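Local atomic coordinates of alcohol dehydrogenase superfamily protein (Novosphingobium aromaticivorans, PDB entry 3GAZ), a protein that probably works as an NADP-dependent oxidoreductase of the medium-chain dehydrogenase/reductase superfamily, with a GroES-like part and a Rossmann-type cofactor-binding part. Residues M8-V13 with P64-M69; A110-L115 with E276-F281; T181-D186 with I198-E203. All blocks are in the same frame, centred on the assembly; numbering follows the deposited sequence.

Contact 1 belongs with the GroES-like part of the subunit, contact 2 joins that part to helix 278-293 on the cofactor-binding side, and contact 3 lies within the Rossmann-type part, across the chain's centre from both. Contacts 1 and 2 lie about 20 Å apart between centres, their nearest atoms about 7 Å apart; contact 3 is centred about 36 Å from the first and 37 Å from the second. Along the chain, contact 3 is nested within the long loop that contact 2 closes. It is also the one near the glycine-rich motif Gly159, Gly161 and Gly164, a probable cofactor-binding turn; the Ala182 side chain is about 14 Å from a bound calcium ion.

Contact 1 (M8-V13 with P64-M69); sequences MIAAVV and PAILGM
Ile66 is the knob of this contact, and the hollow that takes it is the face of strand 7-13 carrying Met8, Ala10 and Val12. Its CG1 lies beside the backbone N, anti to the carbonyl carbon (chi1 -67°), and from there CD1 reaches Ala10 CB at 3.7 Å. The small methyl forms the floor, and Val12 is one wall, its CG2 standing 3.9 Å from Ile66 CG1 as the two branched chains cross obliquely. Met8 CE brushes Ile66 CD1 more distantly, and Leu25 of strand 20-26 touches Ile66 as well. An alanine here, in place of Ile66, would probably open a gap over Ala10 and leave Val12 CG2 without the CG1 it packs on.

A second, smaller fit lies further along the strand, where Val13 CG2 meets Leu67 CD1 at 3.7 Å with the side chains at about a right angle. Helix 46-52 backs both residues, Arg52 touching Val13 and Ile51 touching Leu67.

The backbones join in a single antiparallel, hydrogen-bonded bridge, Val13 with Ala65. Val13 N gives to Ala65 O (2.9 Å, 167° at the hydrogen), and Ala65 N returns a bond of 3.0 Å to Val13 O. That same oxygen takes a CA-H contact from Pro64 CA, the residue following a cis peptide bond. Next to the bridge no direct bond joins Ala11 O and Leu67 N; one water spans them, giving to Ala11 O at 2.9 Å and accepting from Leu67 N at 2.8 Å. The chemistry is thus divided: backbone bonds and a water fix the position of the loop, and purely apolar side chains fill the space around them.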
loop_
_atom_site.group_PDB
_atom_site.type_symbol
_atom_site.label_atom_id
_atom_site.label_comp_id
_atom_site.label_asym_id
_atom_site.label_seq_id
_atom_site.Cartn_x
_atom_site.Cartn_y
_atom_site.Cartn_z
HETATM N N MSE A 8 12.424 -7.402 16.520
HETATM C CA MSE A 8 11.167 -7.247 17.239
HETATM C C MSE A 8 10.311 -8.474 16.956
HETATM O O MSE A 8 10.580 -9.221 16.015
HETATM C CB MSE A 8 10.408 -5.983 16.786
HETATM C CG MSE A 8 9.791 -6.048 15.377
HETATM SE SE MSE A 8 8.560 -4.713 15.024
HETATM C CE MSE A 8 8.173 -5.071 13.277
ATOM N N ILE A 9 9.292 -8.685 17.782
ATOM C CA ILE A 9 8.376 -9.797 17.589
ATOM C C ILE A 9 7.122 -9.215 16.939
ATOM O O ILE A 9 6.642 -8.154 17.341
ATOM C CB ILE A 9 7.959 -10.451 18.933
ATOM C CG1 ILE A 9 9.166 -11.120 19.594
ATOM C CG2 ILE A 9 6.847 -11.476 18.696
ATOM C CD1 ILE A 9 9.778 -12.233 18.773
ATOM N N ALA A 10 6.599 -9.906 15.935
ATOM C CA ALA A 10 5.395 -9.456 15.258
ATOM C C ALA A 10 4.600 -10.666 14.801
ATOM O O ALA A 10 5.153 -11.750 14.599
ATOM C CB ALA A 10 5.755 -8.582 14.053
ATOM N N ALA A 11 3.296 -10.480 14.653
ATOM C CA ALA A 11 2.427 -11.549 14.193
ATOM C C ALA A 11 2.223 -11.307 12.705
ATOM O O ALA A 11 1.820 -10.218 12.288
ATOM C CB ALA A 11 1.097 -11.507 14.928
ATOM N N VAL A 12 2.515 -12.321 11.905
ATOM C CA VAL A 12 2.374 -12.201 10.468
ATOM C C VAL A 12 1.365 -13.185 9.904
ATOM O O VAL A 12 1.386 -14.368 10.247
ATOM C CB VAL A 12 3.728 -12.457 9.756
ATOM C CG1 VAL A 12 3.568 -12.286 8.251
ATOM C CG2 VAL A 12 4.790 -11.517 10.295
ATOM N N VAL A 13 0.469 -12.691 9.053
ATOM C CA VAL A 13 -0.494 -13.556 8.398
ATOM C C VAL A 13 0.203 -13.816 7.069
ATOM O O VAL A 13 0.390 -12.901 6.266
ATOM C CB VAL A 13 -1.852 -12.855 8.176
ATOM C CG1 VAL A 13 -2.776 -13.763 7.382
ATOM C CG2 VAL A 13 -2.488 -12.527 9.518
ATOM N N PRO A 64 1.865 -11.854 2.277
ATOM C CA PRO A 64 1.947 -11.838 3.740
ATOM C C PRO A 64 1.978 -10.418 4.286
ATOM O O PRO A 64 2.386 -9.486 3.591
ATOM C CB PRO A 64 3.246 -12.584 4.013
ATOM C CG PRO A 64 4.095 -12.163 2.849
ATOM C CD PRO A 64 3.137 -12.315 1.690
ATOM N N ALA A 65 1.551 -10.253 5.533
ATOM C CA ALA A 65 1.554 -8.930 6.132
ATOM C C ALA A 65 1.230 -8.951 7.618
ATOM O O ALA A 65 0.679 -9.919 8.140
ATOM C CB ALA A 65 0.555 -8.025 5.395
ATOM N N ILE A 66 1.604 -7.870 8.293
ATOM C CA ILE A 66 1.324 -7.699 9.707
ATOM C C ILE A 66 0.040 -6.885 9.706
ATOM O O ILE A 66 -0.008 -5.800 9.115
ATOM C CB ILE A 66 2.450 -6.909 10.403
ATOM C CG1 ILE A 66 3.736 -7.746 10.408
ATOM C CG2 ILE A 66 2.029 -6.536 11.812
ATOM C CD1 ILE A 66 4.984 -6.976 10.790
ATOM N N LEU A 67 -1.004 -7.412 10.340
ATOM C CA LEU A 67 -2.293 -6.725 10.372
ATOM C C LEU A 67 -2.512 -5.916 11.654
ATOM O O LEU A 67 -1.642 -5.867 12.521
ATOM C CB LEU A 67 -3.421 -7.744 10.170
ATOM C CG LEU A 67 -3.198 -8.681 8.976
ATOM C CD1 LEU A 67 -4.454 -9.521 8.730
ATOM C CD2 LEU A 67 -2.851 -7.863 7.737
ATOM N N GLY A 68 -3.676 -5.277 11.762
ATOM C CA GLY A 68 -3.978 -4.456 12.926
ATOM C C GLY A 68 -3.838 -3.005 12.509
ATOM O O GLY A 68 -2.801 -2.622 11.976
HETATM N N MSE A 69 -4.861 -2.194 12.761
HETATM C CA MSE A 69 -4.838 -0.794 12.345
HETATM C C MSE A 69 -4.651 0.239 13.460
HETATM O O MSE A 69 -4.057 1.298 13.234
HETATM C CB MSE A 69 -6.133 -0.482 11.576
HETATM C CG MSE A 69 -6.453 -1.481 10.465
HETATM SE SE MSE A 69 -8.096 -1.219 9.705
HETATM C CE MSE A 69 -9.032 -2.274 10.582
HETATM O O HOH W 1 -0.993 -9.807 11.806
#

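Contact 2 (A110-L115 with E276-F281); sequences AVDARL and EGLAHF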
loop_
_atom_site.group_PDB
_atom_site.type_symbol
_atom_site.label_atom_id
_atom_site.label_comp_id
_atom_site.label_asym_id
_atom_site.label_seq_id
_atom_site.Cartn_x
_atom_site.Cartn_y
_atom_site.Cartn_z
ATOM N N ALA A 110 7.067 2.180 12.999
ATOM C CA ALA A 110 7.585 3.495 12.627
ATOM C C ALA A 110 6.371 4.205 12.036
ATOM O O ALA A 110 5.841 3.780 11.006
ATOM C CB ALA A 110 8.685 3.351 11.578
ATOM N N VAL A 111 5.935 5.279 12.688
ATOM C CA VAL A 111 4.739 5.998 12.261
ATOM C C VAL A 111 4.918 7.489 12.004
ATOM O O VAL A 111 5.627 8.176 12.739
ATOM C CB VAL A 111 3.624 5.849 13.320
ATOM C CG1 VAL A 111 2.343 6.524 12.842
ATOM C CG2 VAL A 111 3.390 4.378 13.619
ATOM N N ASP A 112 4.241 7.977 10.964
ATOM C CA ASP A 112 4.277 9.393 10.610
ATOM C C ASP A 112 3.657 10.131 11.793
ATOM O O ASP A 112 2.515 9.853 12.172
ATOM C CB ASP A 112 3.447 9.638 9.346
ATOM C CG ASP A 112 3.523 11.076 8.860
ATOM O OD1 ASP A 112 3.238 12.004 9.648
ATOM O OD2 ASP A 112 3.865 11.277 7.673
ATOM N N ALA A 113 4.409 11.069 12.364
ATOM C CA ALA A 113 3.965 11.830 13.529
ATOM C C ALA A 113 2.567 12.431 13.402
ATOM O O ALA A 113 1.836 12.523 14.387
ATOM C CB ALA A 113 4.979 12.935 13.843
ATOM N N ARG A 114 2.197 12.828 12.192
ATOM C CA ARG A 114 0.891 13.437 11.947
ATOM C C ARG A 114 -0.301 12.539 12.272
ATOM O O ARG A 114 -1.403 13.031 12.530
ATOM C CB ARG A 114 0.803 13.892 10.494
ATOM C CG ARG A 114 1.753 15.033 10.151
ATOM C CD ARG A 114 1.716 15.341 8.667
ATOM N NE ARG A 114 2.376 14.301 7.883
ATOM C CZ ARG A 114 2.480 14.318 6.559
ATOM N NH1 ARG A 114 1.963 15.321 5.861
ATOM N NH2 ARG A 114 3.116 13.337 5.932
ATOM N N LEU A 115 -0.079 11.229 12.253
ATOM C CA LEU A 115 -1.134 10.263 12.537
ATOM C C LEU A 115 -1.333 10.033 14.035
ATOM O O LEU A 115 -2.332 9.441 14.453
ATOM C CB LEU A 115 -0.803 8.922 11.880
ATOM C CG LEU A 115 -0.755 8.860 10.351
ATOM C CD1 LEU A 115 -0.286 7.475 9.906
ATOM C CD2 LEU A 115 -2.129 9.171 9.783
ATOM N N GLU A 276 -3.153 11.443 2.007
ATOM C CA GLU A 276 -3.610 12.824 1.922
ATOM C C GLU A 276 -4.478 13.141 3.132
ATOM O O GLU A 276 -5.311 12.330 3.544
ATOM C CB GLU A 276 -4.383 13.090 0.619
ATOM C CG GLU A 276 -5.778 12.517 0.551
ATOM C CD GLU A 276 -6.540 13.014 -0.675
ATOM O OE1 GLU A 276 -6.102 12.723 -1.814
ATOM O OE2 GLU A 276 -7.576 13.698 -0.498
ATOM N N GLY A 277 -4.260 14.319 3.711
ATOM C CA GLY A 277 -5.018 14.723 4.881
ATOM C C GLY A 277 -4.555 13.997 6.131
ATOM O O GLY A 277 -5.319 13.847 7.084
ATOM N N LEU A 278 -3.302 13.546 6.129
ATOM C CA LEU A 278 -2.738 12.825 7.268
ATOM C C LEU A 278 -2.834 13.608 8.570
ATOM O O LEU A 278 -3.101 13.037 9.624
ATOM C CB LEU A 278 -1.272 12.473 7.006
ATOM C CG LEU A 278 -0.959 11.016 6.651
ATOM C CD1 LEU A 278 -1.786 10.583 5.449
ATOM C CD2 LEU A 278 0.532 10.871 6.366
ATOM N N ALA A 279 -2.605 14.915 8.493
ATOM C CA ALA A 279 -2.656 15.769 9.675
ATOM C C ALA A 279 -4.032 15.789 10.337
ATOM O O ALA A 279 -4.140 15.943 11.555
ATOM C CB ALA A 279 -2.236 17.187 9.307
ATOM N N HIS A 280 -5.080 15.640 9.535
ATOM C CA HIS A 280 -6.446 15.651 10.055
ATOM C C HIS A 280 -6.665 14.510 11.054
ATOM O O HIS A 280 -7.479 14.626 11.971
ATOM C CB HIS A 280 -7.440 15.537 8.892
ATOM C CG HIS A 280 -8.870 15.731 9.290
ATOM N ND1 HIS A 280 -9.292 16.796 10.056
ATOM C CD2 HIS A 280 -9.982 15.015 8.995
ATOM C CE1 HIS A 280 -10.602 16.728 10.218
ATOM N NE2 HIS A 280 -11.045 15.657 9.584
ATOM N N PHE A 281 -5.940 13.408 10.877
ATOM C CA PHE A 281 -6.081 12.263 11.774
ATOM C C PHE A 281 -5.665 12.603 13.199
ATOM O O PHE A 281 -6.445 12.416 14.133
ATOM C CB PHE A 281 -5.268 11.076 11.255
ATOM C CG PHE A 281 -6.047 10.163 10.348
ATOM C CD1 PHE A 281 -7.138 10.641 9.626
ATOM C CD2 PHE A 281 -5.697 8.824 10.223
ATOM C CE1 PHE A 281 -7.872 9.795 8.794
ATOM C CE2 PHE A 281 -6.420 7.972 9.397
ATOM C CZ PHE A 281 -7.514 8.460 8.680
HETATM O O HOH W 2 -1.868 15.840 13.008
#
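Apolar packing joins Leu115 to Leu278 and Phe281, two residues one helical turn apart. Leu115 CD2 does the touching for both: it lies 3.8 Å from Leu278 CG and 3.6 Å from Phe281 CD2. The first pair is crossed, whereas Leu115 and Phe281 run side by side, pointing the same way. Helix 270-274 adds Leu272 against Leu115 and Thr271 against both Leu278 and Phe281.

The ionic part belongs to Asp112 and Arg114, and Leu278 covers it. A bend at chi3 (-72°) puts Arg114 NE beside the carboxylate, which is gripped side-on: NE bonds to Asp112 OD1 at 3.0 Å and NH2 to OD2 at 2.8 Å, both oxygens met on their syn side. OD1 also accepts the backbone N of Arg114 with its anti lone pair, so two donors hold that oxygen. Leu278 lies over one face of the guanidinium, with CB 4.1 Å above its centre; its CD2 reaches NH2 and Asp112 OD2 alike, both at 3.6 Å. Asp323 of the second subunit also packs on Arg114.

No direct hydrogen bond crosses the contact, but one water lies within hydrogen-bonding distance of both carbonyl oxygens, Arg114 O at 2.9 Å and Ala279 O at 2.7 Å.

The bond from Arg114 N to Asp112 makes an Asx turn, here closing strand 108-112 and leading into a short 3-10 turn. The turn presents Arg114 and Leu115 to the start of helix 278-293, making the arrangement a joint between the GroES-like and Rossmann-type parts.

Contact 3 (T181-D186 with I198-E203); sequences TARGSD and IDASRE
Thr181 and Ile198 meet through torsions that turn a methyl of each toward the other. In Thr181, chi1 of 59° sets OG1 between the backbone N and the carbonyl carbon, the crowded position, and leaves CG2 beside the backbone N, 3.7 Å from Ile198 CG2. The hydroxyl points elsewhere, hydrogen-bonded to Gln157 OE1. Arg183 bends at chi2 (-64°), which brings CD back over Ala200. Further out, NE comes to 3.6 Å from Ala200 CB, and the guanidinium lays one face over the Ala200-Ser201 peptide, Ala200 C lying below its centre and Ser201 N nearer the rim.

The backbones pair in parallel. Ala182 N bonds to Ile198 O at 3.0 Å, and Ala200 N bonds to Ala182 O at 2.9 Å, this second donor standing well above the carbonyl plane.

Asp199 OD1 fixes the turn that follows: its anti lone pair takes Ser201 N at 3.1 Å, and Ser201 OG comes in from above the carboxylate plane at 2.6 Å. A water weakly bridges Asp199 OD1 and Arg183 NH1, whose opposite charges are 4.9 Å apart and not in contact.

Asp199 thus starts an Asx turn and a type I turn leading to helix 204-212. Strand 177-182, helix 184-193 and strand 196-199 form the beta-alpha-beta crossover that ends at the outermost strand of a Rossmann-type sheet; the loop after strand 177-182, where Arg183 lies, is the one that commonly approaches the adenosine ribose in related enzymes.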
loop_
_atom_site.group_PDB
_atom_site.type_symbol
_atom_site.label_atom_id
_atom_site.label_comp_id
_atom_site.label_asym_id
_atom_site.label_seq_id
_atom_site.Cartn_x
_atom_site.Cartn_y
_atom_site.Cartn_z
ATOM N N THR A 181 -30.567 2.933 18.024
ATOM C CA THR A 181 -31.183 1.621 17.929
ATOM C C THR A 181 -30.110 0.609 18.302
ATOM O O THR A 181 -28.937 0.776 17.952
ATOM C CB THR A 181 -31.689 1.310 16.500
ATOM O OG1 THR A 181 -30.598 1.369 15.573
ATOM C CG2 THR A 181 -32.766 2.303 16.089
ATOM N N ALA A 182 -30.505 -0.430 19.026
ATOM C CA ALA A 182 -29.561 -1.452 19.446
ATOM C C ALA A 182 -30.297 -2.728 19.812
ATOM O O ALA A 182 -31.514 -2.730 19.987
ATOM C CB ALA A 182 -28.757 -0.959 20.630
ATOM N N ARG A 183 -29.552 -3.818 19.921
ATOM C CA ARG A 183 -30.146 -5.093 20.271
ATOM C C ARG A 183 -30.203 -5.244 21.780
ATOM O O ARG A 183 -29.377 -4.686 22.500
ATOM C CB ARG A 183 -29.350 -6.235 19.635
ATOM C CG ARG A 183 -29.547 -6.330 18.122
ATOM C CD ARG A 183 -30.998 -6.669 17.765
ATOM N NE ARG A 183 -31.290 -6.468 16.347
ATOM C CZ ARG A 183 -32.429 -6.820 15.754
ATOM N NH1 ARG A 183 -33.395 -7.402 16.454
ATOM N NH2 ARG A 183 -32.609 -6.580 14.463
ATOM N N GLY A 184 -31.202 -5.992 22.238
ATOM C CA GLY A 184 -31.423 -6.230 23.653
ATOM C C GLY A 184 -30.302 -5.928 24.625
ATOM O O GLY A 184 -30.399 -4.995 25.415
ATOM N N SER A 185 -29.243 -6.725 24.567
ATOM C CA SER A 185 -28.098 -6.573 25.459
ATOM C C SER A 185 -27.450 -5.188 25.496
ATOM O O SER A 185 -26.862 -4.803 26.508
ATOM C CB SER A 185 -27.035 -7.619 25.104
ATOM O OG SER A 185 -26.625 -7.494 23.751
ATOM N N ASP A 186 -27.556 -4.434 24.408
ATOM C CA ASP A 186 -26.941 -3.113 24.355
ATOM C C ASP A 186 -27.862 -1.946 24.710
ATOM O O ASP A 186 -27.387 -0.829 24.928
ATOM C CB ASP A 186 -26.338 -2.873 22.968
ATOM C CG ASP A 186 -25.258 -3.880 22.618
ATOM O OD1 ASP A 186 -24.376 -4.137 23.463
ATOM O OD2 ASP A 186 -25.285 -4.406 21.490
ATOM N N ILE A 198 -33.561 2.560 21.539
ATOM C CA ILE A 198 -34.626 2.123 20.653
ATOM C C ILE A 198 -34.326 0.695 20.223
ATOM O O ILE A 198 -33.290 0.428 19.613
ATOM C CB ILE A 198 -34.714 3.023 19.399
ATOM C CG1 ILE A 198 -35.117 4.442 19.813
ATOM C CG2 ILE A 198 -35.694 2.427 18.394
ATOM C CD1 ILE A 198 -35.007 5.476 18.696
ATOM N N ASP A 199 -35.225 -0.225 20.555
ATOM C CA ASP A 199 -35.044 -1.622 20.186
ATOM C C ASP A 199 -34.899 -1.687 18.666
ATOM O O ASP A 199 -35.782 -1.251 17.931
ATOM C CB ASP A 199 -36.249 -2.443 20.650
ATOM C CG ASP A 199 -35.960 -3.927 20.695
ATOM O OD1 ASP A 199 -35.734 -4.529 19.622
ATOM O OD2 ASP A 199 -35.961 -4.491 21.808
ATOM N N ALA A 200 -33.772 -2.227 18.208
ATOM C CA ALA A 200 -33.466 -2.331 16.781
ATOM C C ALA A 200 -34.478 -3.106 15.943
ATOM O O ALA A 200 -34.394 -3.105 14.713
ATOM C CB ALA A 200 -32.069 -2.938 16.597
ATOM N N SER A 201 -35.430 -3.765 16.596
ATOM C CA SER A 201 -36.446 -4.532 15.878
ATOM C C SER A 201 -37.637 -3.660 15.474
ATOM O O SER A 201 -38.450 -4.054 14.643
ATOM C CB SER A 201 -36.941 -5.689 16.747
ATOM O OG SER A 201 -37.599 -5.202 17.904
ATOM N N ARG A 202 -37.733 -2.474 16.064
ATOM C CA ARG A 202 -38.831 -1.561 15.770
ATOM C C ARG A 202 -38.657 -0.887 14.410
ATOM O O ARG A 202 -37.538 -0.723 13.931
ATOM C CB ARG A 202 -38.931 -0.505 16.874
ATOM C CG ARG A 202 -39.211 -1.096 18.251
ATOM C CD ARG A 202 -39.126 -0.040 19.332
ATOM N NE ARG A 202 -40.077 1.045 19.120
ATOM C CZ ARG A 202 -40.066 2.184 19.805
ATOM N NH1 ARG A 202 -39.153 2.378 20.745
ATOM N NH2 ARG A 202 -40.961 3.127 19.547
ATOM N N GLU A 203 -39.771 -0.507 13.790
ATOM C CA GLU A 203 -39.741 0.150 12.487
ATOM C C GLU A 203 -39.455 1.643 12.642
ATOM O O GLU A 203 -39.806 2.250 13.656
ATOM C CB GLU A 203 -41.073 -0.044 11.758
ATOM C CG GLU A 203 -41.432 -1.495 11.457
ATOM C CD GLU A 203 -40.413 -2.188 10.565
ATOM O OE1 GLU A 203 -40.089 -1.644 9.487
ATOM O OE2 GLU A 203 -39.941 -3.283 10.940
HETATM O O HOH W 3 -34.841 -7.009 19.158
#